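Local coordinates for hypothetical protein (Staphylococcus aureus subsp. aureus, PDB 2IL5) that is of unknown function but belongs to the Activator of Hsp90 ATPase homolog 1-like family, whose Bet v 1-like fold may serve to enclose a small ligand, at residues S126-E131 with K144-A149; W42-A47 with M92-P97; R64-Q69 with V74-G79. All coordinates share one frame; numbering follows the deposited sequence.

How the contacts relate
All three contacts reach one antiparallel sheet. Contact 1 seats the helix 136-166 on the end of strand 118-128, while contacts 2 and 3 lie farther across the sheet. The centres of contacts 2 and 3 are about 7 Å apart; that of contact 1 is about 18 Å from the centre of contact 2 and about 20 Å from that of contact 3. Contacts 2 and 3 touch directly: Thr45 OG1 stands 2.5 Å from Asp67 OD1, a probable hydrogen bond, and Gly95 N is 2.8 Å from Glu78 O, joining neighbouring strands. A bound sodium ion lies about 4 Å from the side chain of Ile94 and about 5 Å from that of Ile77, but about 10 Å from that of Tyr146.

Contact 1: S126-E131 with K144-A149; sequences SLVEKE and KEYHDA
Val128, near the end of strand 118-128, and Tyr146, on helix 136-166, have CA atoms 7.9 Å apart, a separation that leaves side chains alone to bridge the backbones. Tyr146 does most of this. Its ring projects from the helix because CG is anti to the backbone N (chi1 -175°), and its hydroxyl ends at Ser126, where OH and OG are 2.8 Å apart. That distance suits a hydrogen bond, but the donor cannot be assigned, since the hydroxyl of Tyr124 is also bonded to Tyr146 OH. Ser126 OG has a second partner in Asp104 OD1. The result is a chain of polar groups in which the buried serine oxygen has two partners. Ser126 CB adds an apolar touch, lying in the ring plane at the edge of Tyr146, 3.6 Å from CE2. Lower on the same ring, Val128 CG1 comes within 3.9 Å of Tyr146 CD2; the valine and tyrosine side chains run antiparallel and overlap alongside. Val14 of strand 12-22 also packs on both Val128 and Tyr146.

Within the helix, Asp148 OD1 accepts two bonds: Lys144 NZ reaches its syn side at 3.1 Å, as a salt bridge, and His147 ND1 its anti side at 3.3 Å. The latter is nearly straight (174°) and lies in the imidazole plane, which should restrict rotation of the carboxylate. A long C-terminal helix laid across a curved antiparallel sheet is the helix-grip arrangement of Bet v 1-like proteins, and the Tyr146 ring is one of its points of attachment.

Contact 2: W42-A47 with M92-P97; sequences WFMTSA and MTIGMP
With CG anti to the backbone N (chi1 -169°), the Phe43 ring is thrown out from its loop toward the strand, while Met92 has CG set between its backbone N and carbonyl carbon (chi1 64°) and its chain turns at the selenium, bringing the terminal methyl round to meet the ring. Met44 and Met92, the two that touch across the contact, are selenomethionines. Phe43 and Met92 approach from opposite directions: CZ of the ring is 3.9 Å from Met92 CE, and the selenium of Met92 lies 4.9 Å from the Phe43 ring centroid. Its direction is 41° off the ring normal, an oblique Met-aromatic contact. Ile94, two residues on and so on the same side of the strand, puts CD1 3.9 Å from the same Phe43 CZ. One ring corner is thus shared by two methyl groups, again from oblique directions.

Met44 extends the patch, its SE reaching Ile94 CD1 at 4.3 Å. The loop also braces the phenyl group itself: Met44 CG stands 3.7 Å above the plane of the Phe43 ring, offset toward the rim, while CZ3 of Trp42 meets that ring in plane at its edge. Thr93, between the two apolar residues, has a different task, with OG1 giving a 2.7 Å hydrogen bond to Gly95 O just beyond the strand and also accepting from Ile80 N.

Several elements of the fold pack round the cluster. Ile106 of strand 104-112 packs against Phe43, Met92 and Ile94; Ile65 of strand 62-68 touches Phe43; Ile77 of strand 74-85 and Met157 of helix 136-166 meet Met44, so that the loop 42-47 contacts both that helix and the sheet.

Contact 3: R64-Q69 with V74-G79; sequences RIVDQQ and VNVIEG
Glu78 OE2 is gripped by two cations, Arg64 from the facing strand and Lys62, with which it forms a further salt bridge. Its bond to Arg64 NE, at 3.2 Å, is weak, the angle at the hydrogen being 123°. The oxygen sits at the edge of the guanidinium, near its plane, while the carboxylate is turned 75° from that plane. Arg64 is extended, with CG anti to the backbone N (chi1 -174°), and runs beside Glu78 in the same direction, so that their aliphatic stems also touch, CG to CG at 3.5 Å. The far end of the arginine, NH2, forms a salt bridge with Glu52 of strand 50-55.

Beneath these charges the backbones form a regular antiparallel ladder. Ile65 and Ile77 are a hydrogen-bonded pair, with Ile65 N to Ile77 O and Ile77 N to Ile65 O both 2.7 Å; Asp67 and Asn75 form the next, Asp67 N to Asn75 O and Asn75 N to Asp67 O both being 2.8 Å. Between them, in the non-hydrogen-bonded Val66-Val76 pair, Val66 CA makes a CA-H...O contact to Asn75 O and Val76 CA one to Ile65 O. On the arginine side, Val66 CG1 and Val74 CG1 are only 3.3 Å apart, tighter than usual carbon packing. On the other side, Ile65 CG2 lies 4.2 Å from Ile77 CD1.

The face of Ile65 and Ile77 also holds Asn75 and Asp67, whose OD1 is bonded to Thr45 and Thr49. The other mixes valines with a row of charges that continues from the hairpin to Glu52 of strand 50-55. Each charge lies near its opposite, which probably stabilises the ionised forms.

Contact 1: S126-E131 with K144-A149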
# COMPACT_ATOMS: atom_id res chain seq x y z
N SER A 126 9.95 0.30 -5.02
CA SER A 126 9.78 1.59 -5.68
C SER A 126 11.08 2.11 -6.26
O SER A 126 12.10 2.05 -5.60
CB SER A 126 9.27 2.64 -4.69
OG SER A 126 9.04 3.86 -5.39
N LEU A 127 11.04 2.62 -7.47
CA LEU A 127 12.24 3.13 -8.16
C LEU A 127 12.54 4.51 -7.70
O LEU A 127 11.66 5.36 -7.76
CB LEU A 127 12.00 3.21 -9.67
CG LEU A 127 12.62 2.12 -10.48
CD1 LEU A 127 12.24 2.37 -11.90
CD2 LEU A 127 14.15 2.13 -10.33
N VAL A 128 13.75 4.76 -7.21
CA VAL A 128 14.11 6.14 -6.83
C VAL A 128 14.98 6.88 -7.90
O VAL A 128 15.94 6.38 -8.45
CB VAL A 128 14.40 6.36 -5.28
CG1 VAL A 128 14.57 5.05 -4.54
CG2 VAL A 128 15.51 7.43 -4.95
N GLU A 129 14.53 8.05 -8.26
CA GLU A 129 15.18 8.77 -9.33
C GLU A 129 16.50 9.35 -8.85
O GLU A 129 16.59 9.95 -7.75
CB GLU A 129 14.27 9.85 -9.89
CG GLU A 129 14.33 9.96 -11.39
CD GLU A 129 13.32 9.07 -12.12
OE1 GLU A 129 13.14 7.90 -11.69
OE2 GLU A 129 12.72 9.55 -13.12
N LYS A 130 17.52 9.15 -9.67
CA LYS A 130 18.81 9.71 -9.38
C LYS A 130 18.85 11.12 -9.93
O LYS A 130 18.37 11.39 -11.03
CB LYS A 130 19.93 8.83 -9.93
CG LYS A 130 21.29 9.13 -9.27
CD LYS A 130 22.35 8.25 -9.88
CE LYS A 130 23.54 8.29 -9.03
NZ LYS A 130 24.58 7.60 -9.81
N GLU A 131 19.30 12.06 -9.12
CA GLU A 131 19.35 13.44 -9.56
C GLU A 131 20.65 13.77 -10.29
O GLU A 131 21.66 13.12 -10.09
CB GLU A 131 19.06 14.35 -8.35
CG GLU A 131 17.63 14.05 -7.76
CD GLU A 131 17.27 14.87 -6.52
OE1 GLU A 131 16.47 14.36 -5.70
OE2 GLU A 131 17.79 16.01 -6.35
N LYS A 144 17.79 6.04 1.32
CA LYS A 144 17.56 5.81 2.72
C LYS A 144 16.39 6.66 3.29
O LYS A 144 15.55 6.13 4.00
CB LYS A 144 18.86 6.02 3.50
CG LYS A 144 18.73 5.95 5.01
CD LYS A 144 18.92 4.54 5.58
CE LYS A 144 17.65 3.65 5.46
NZ LYS A 144 17.37 2.81 6.68
N GLU A 145 16.36 7.95 2.97
CA GLU A 145 15.29 8.88 3.36
C GLU A 145 13.95 8.42 2.79
O GLU A 145 12.93 8.47 3.46
CB GLU A 145 15.57 10.31 2.83
CG GLU A 145 16.21 11.27 3.78
CD GLU A 145 17.28 12.18 3.12
OE1 GLU A 145 17.10 12.66 1.96
OE2 GLU A 145 18.32 12.40 3.78
N TYR A 146 13.98 8.07 1.52
CA TYR A 146 12.80 7.54 0.82
C TYR A 146 12.27 6.22 1.45
O TYR A 146 11.08 6.10 1.71
CB TYR A 146 13.07 7.41 -0.71
CG TYR A 146 11.84 6.98 -1.44
CD1 TYR A 146 10.77 7.86 -1.63
CD2 TYR A 146 11.71 5.67 -1.90
CE1 TYR A 146 9.61 7.44 -2.28
CE2 TYR A 146 10.55 5.24 -2.53
CZ TYR A 146 9.51 6.12 -2.73
OH TYR A 146 8.38 5.68 -3.39
N HIS A 147 13.16 5.27 1.72
CA HIS A 147 12.86 4.05 2.42
C HIS A 147 12.21 4.28 3.78
O HIS A 147 11.22 3.63 4.11
CB HIS A 147 14.13 3.21 2.62
CG HIS A 147 13.90 1.94 3.40
ND1 HIS A 147 13.96 1.89 4.77
CD2 HIS A 147 13.61 0.68 2.99
CE1 HIS A 147 13.72 0.66 5.18
NE2 HIS A 147 13.50 -0.10 4.13
N ASP A 148 12.80 5.17 4.59
CA ASP A 148 12.29 5.43 5.93
C ASP A 148 10.92 6.13 5.91
O ASP A 148 10.09 5.89 6.79
CB ASP A 148 13.30 6.27 6.76
CG ASP A 148 14.59 5.52 7.06
OD1 ASP A 148 14.66 4.27 6.89
OD2 ASP A 148 15.55 6.18 7.49
N ALA A 149 10.72 7.01 4.93
CA ALA A 149 9.45 7.66 4.69
C ALA A 149 8.34 6.66 4.31
O ALA A 149 7.19 6.78 4.77
CB ALA A 149 9.59 8.75 3.58

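Contact 2: W42-A47 with M92-P97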
# COMPACT_ATOMS: atom_id res chain seq x y z
N TRP A 42 -8.51 3.60 4.61
CA TRP A 42 -7.12 3.41 5.05
C TRP A 42 -6.06 3.43 3.97
O TRP A 42 -4.92 3.75 4.26
CB TRP A 42 -6.95 2.12 5.87
CG TRP A 42 -6.98 0.86 5.06
CD1 TRP A 42 -8.09 0.11 4.75
CD2 TRP A 42 -5.85 0.15 4.49
NE1 TRP A 42 -7.71 -1.00 4.00
CE2 TRP A 42 -6.35 -1.00 3.84
CE3 TRP A 42 -4.46 0.39 4.46
CZ2 TRP A 42 -5.51 -1.92 3.16
CZ3 TRP A 42 -3.63 -0.52 3.80
CH2 TRP A 42 -4.17 -1.67 3.17
N PHE A 43 -6.39 3.03 2.76
CA PHE A 43 -5.36 2.83 1.74
C PHE A 43 -5.11 4.11 0.96
O PHE A 43 -5.86 4.42 0.04
CB PHE A 43 -5.77 1.71 0.78
CG PHE A 43 -4.68 1.28 -0.13
CD1 PHE A 43 -4.62 1.75 -1.44
CD2 PHE A 43 -3.69 0.42 0.33
CE1 PHE A 43 -3.57 1.37 -2.29
CE2 PHE A 43 -2.64 0.04 -0.52
CZ PHE A 43 -2.60 0.51 -1.83
N MSE A 44 -4.06 4.83 1.36
CA MSE A 44 -3.67 6.16 0.82
C MSE A 44 -4.75 7.21 0.97
O MSE A 44 -4.72 8.25 0.31
CB MSE A 44 -3.25 6.06 -0.65
CG MSE A 44 -2.43 4.85 -1.00
SE MSE A 44 -0.54 5.17 -0.81
CE MSE A 44 -0.27 6.73 -1.97
N THR A 45 -5.71 6.94 1.83
CA THR A 45 -6.79 7.85 2.03
C THR A 45 -7.45 7.59 3.40
O THR A 45 -6.95 6.77 4.18
CB THR A 45 -7.76 7.72 0.85
OG1 THR A 45 -8.67 8.83 0.83
CG2 THR A 45 -8.47 6.37 0.86
N SER A 46 -8.52 8.31 3.72
CA SER A 46 -9.31 8.01 4.93
C SER A 46 -10.76 8.42 4.71
O SER A 46 -11.07 9.09 3.71
CB SER A 46 -8.73 8.68 6.18
OG SER A 46 -8.85 10.08 6.08
N ALA A 47 -11.63 7.99 5.63
CA ALA A 47 -13.05 8.31 5.56
C ALA A 47 -13.30 9.79 5.31
O ALA A 47 -14.11 10.15 4.44
CB ALA A 47 -13.80 7.85 6.83
N MSE A 92 -0.40 -5.95 -6.41
CA MSE A 92 -0.98 -4.79 -7.02
C MSE A 92 0.13 -3.78 -7.36
O MSE A 92 1.26 -3.88 -6.85
CB MSE A 92 -2.08 -4.20 -6.12
CG MSE A 92 -1.62 -3.67 -4.80
SE MSE A 92 -3.01 -3.27 -3.56
CE MSE A 92 -3.87 -1.88 -4.60
N THR A 93 -0.21 -2.86 -8.27
CA THR A 93 0.63 -1.70 -8.54
C THR A 93 0.13 -0.40 -7.86
O THR A 93 -1.09 -0.20 -7.59
CB THR A 93 0.85 -1.41 -10.03
OG1 THR A 93 -0.29 -0.74 -10.57
CG2 THR A 93 1.16 -2.65 -10.82
N ILE A 94 1.11 0.44 -7.56
CA ILE A 94 0.94 1.87 -7.24
C ILE A 94 1.54 2.58 -8.44
O ILE A 94 2.73 2.49 -8.70
CB ILE A 94 1.69 2.26 -5.99
CG1 ILE A 94 1.10 1.57 -4.79
CG2 ILE A 94 1.57 3.79 -5.77
CD1 ILE A 94 0.03 2.44 -4.05
N GLY A 95 0.70 3.21 -9.24
CA GLY A 95 1.15 3.67 -10.55
C GLY A 95 0.54 2.86 -11.65
O GLY A 95 0.33 1.65 -11.54
N MSE A 96 0.26 3.55 -12.73
CA MSE A 96 -0.52 3.02 -13.82
C MSE A 96 0.44 2.54 -14.95
O MSE A 96 1.18 3.36 -15.52
CB MSE A 96 -1.49 4.13 -14.24
CG MSE A 96 -2.80 3.68 -14.86
SE MSE A 96 -3.89 2.42 -13.83
CE MSE A 96 -4.84 1.65 -15.37
N PRO A 97 0.48 1.21 -15.22
CA PRO A 97 1.34 0.63 -16.27
C PRO A 97 1.42 1.49 -17.52
O PRO A 97 2.34 1.32 -18.32
CB PRO A 97 0.64 -0.70 -16.59
CG PRO A 97 -0.01 -1.12 -15.27
CD PRO A 97 -0.26 0.16 -14.48

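Contact 3: R64-Q69 with V74-G79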
# COMPACT_ATOMS: atom_id res chain seq x y z
N ARG A 64 -8.83 3.64 -8.56
CA ARG A 64 -8.51 5.06 -8.57
C ARG A 64 -8.97 5.78 -7.29
O ARG A 64 -10.16 5.86 -7.00
CB ARG A 64 -9.12 5.72 -9.80
CG ARG A 64 -8.71 7.13 -9.96
CD ARG A 64 -9.43 7.77 -11.12
NE ARG A 64 -8.88 9.10 -11.40
CZ ARG A 64 -9.48 10.23 -11.06
NH1 ARG A 64 -8.92 11.40 -11.33
NH2 ARG A 64 -10.65 10.18 -10.45
N ILE A 65 -8.00 6.27 -6.52
CA ILE A 65 -8.26 6.96 -5.25
C ILE A 65 -7.85 8.43 -5.39
O ILE A 65 -6.71 8.74 -5.80
CB ILE A 65 -7.49 6.31 -4.09
CG1 ILE A 65 -7.93 4.84 -3.93
CG2 ILE A 65 -7.65 7.14 -2.81
CD1 ILE A 65 -7.13 4.00 -2.94
N VAL A 66 -8.80 9.32 -5.07
CA VAL A 66 -8.57 10.77 -5.01
C VAL A 66 -8.70 11.23 -3.54
O VAL A 66 -9.74 11.06 -2.91
CB VAL A 66 -9.56 11.51 -5.92
CG1 VAL A 66 -9.25 12.97 -5.97
CG2 VAL A 66 -9.54 10.91 -7.32
N ASP A 67 -7.62 11.75 -2.98
CA ASP A 67 -7.53 12.07 -1.57
C ASP A 67 -7.30 13.57 -1.42
O ASP A 67 -6.38 14.13 -2.04
CB ASP A 67 -6.40 11.29 -0.89
CG ASP A 67 -6.44 11.40 0.63
OD1 ASP A 67 -7.47 11.03 1.24
OD2 ASP A 67 -5.45 11.86 1.23
N GLN A 68 -8.16 14.20 -0.60
CA GLN A 68 -8.08 15.61 -0.24
C GLN A 68 -6.89 15.95 0.67
O GLN A 68 -6.79 15.47 1.79
CB GLN A 68 -9.39 16.04 0.42
CG GLN A 68 -9.56 17.56 0.59
CD GLN A 68 -9.63 18.27 -0.73
OE1 GLN A 68 -8.68 18.94 -1.14
NE2 GLN A 68 -10.75 18.13 -1.42
N GLN A 69 -6.00 16.80 0.17
CA GLN A 69 -4.92 17.38 0.97
C GLN A 69 -5.24 18.83 1.27
O GLN A 69 -6.29 19.32 0.89
CB GLN A 69 -3.61 17.29 0.18
CG GLN A 69 -3.25 15.86 -0.26
CD GLN A 69 -2.62 15.08 0.88
OE1 GLN A 69 -3.32 14.48 1.70
NE2 GLN A 69 -1.28 15.09 0.93
N VAL A 74 -5.06 17.99 -4.26
CA VAL A 74 -5.51 16.61 -4.34
C VAL A 74 -4.32 15.68 -4.60
O VAL A 74 -3.31 16.07 -5.21
CB VAL A 74 -6.67 16.50 -5.40
CG1 VAL A 74 -6.78 15.15 -6.02
CG2 VAL A 74 -8.00 16.95 -4.80
N ASN A 75 -4.43 14.47 -4.05
CA ASN A 75 -3.58 13.34 -4.38
C ASN A 75 -4.39 12.34 -5.18
O ASN A 75 -5.44 11.90 -4.71
CB ASN A 75 -3.10 12.63 -3.12
CG ASN A 75 -1.62 12.71 -2.95
OD1 ASN A 75 -1.07 13.80 -2.71
ND2 ASN A 75 -0.94 11.53 -3.10
N VAL A 76 -3.87 11.96 -6.36
CA VAL A 76 -4.47 10.90 -7.18
C VAL A 76 -3.58 9.65 -7.15
O VAL A 76 -2.38 9.70 -7.40
CB VAL A 76 -4.77 11.37 -8.65
CG1 VAL A 76 -5.45 10.26 -9.42
CG2 VAL A 76 -5.63 12.62 -8.66
N ILE A 77 -4.18 8.54 -6.77
CA ILE A 77 -3.50 7.31 -6.65
C ILE A 77 -4.27 6.32 -7.51
O ILE A 77 -5.48 6.12 -7.34
CB ILE A 77 -3.39 6.84 -5.17
CG1 ILE A 77 -2.79 7.94 -4.30
CG2 ILE A 77 -2.63 5.51 -5.03
CD1 ILE A 77 -3.79 8.62 -3.32
N GLU A 78 -3.57 5.73 -8.47
CA GLU A 78 -4.15 4.76 -9.40
C GLU A 78 -3.23 3.58 -9.55
O GLU A 78 -2.03 3.70 -9.42
CB GLU A 78 -4.31 5.38 -10.78
CG GLU A 78 -5.36 6.45 -10.87
CD GLU A 78 -5.53 6.91 -12.29
OE1 GLU A 78 -4.49 7.08 -12.98
OE2 GLU A 78 -6.70 7.09 -12.72
N GLY A 79 -3.81 2.44 -9.90
CA GLY A 79 -3.03 1.25 -10.17
C GLY A 79 -3.93 0.12 -10.56
O GLY A 79 -5.13 0.30 -10.85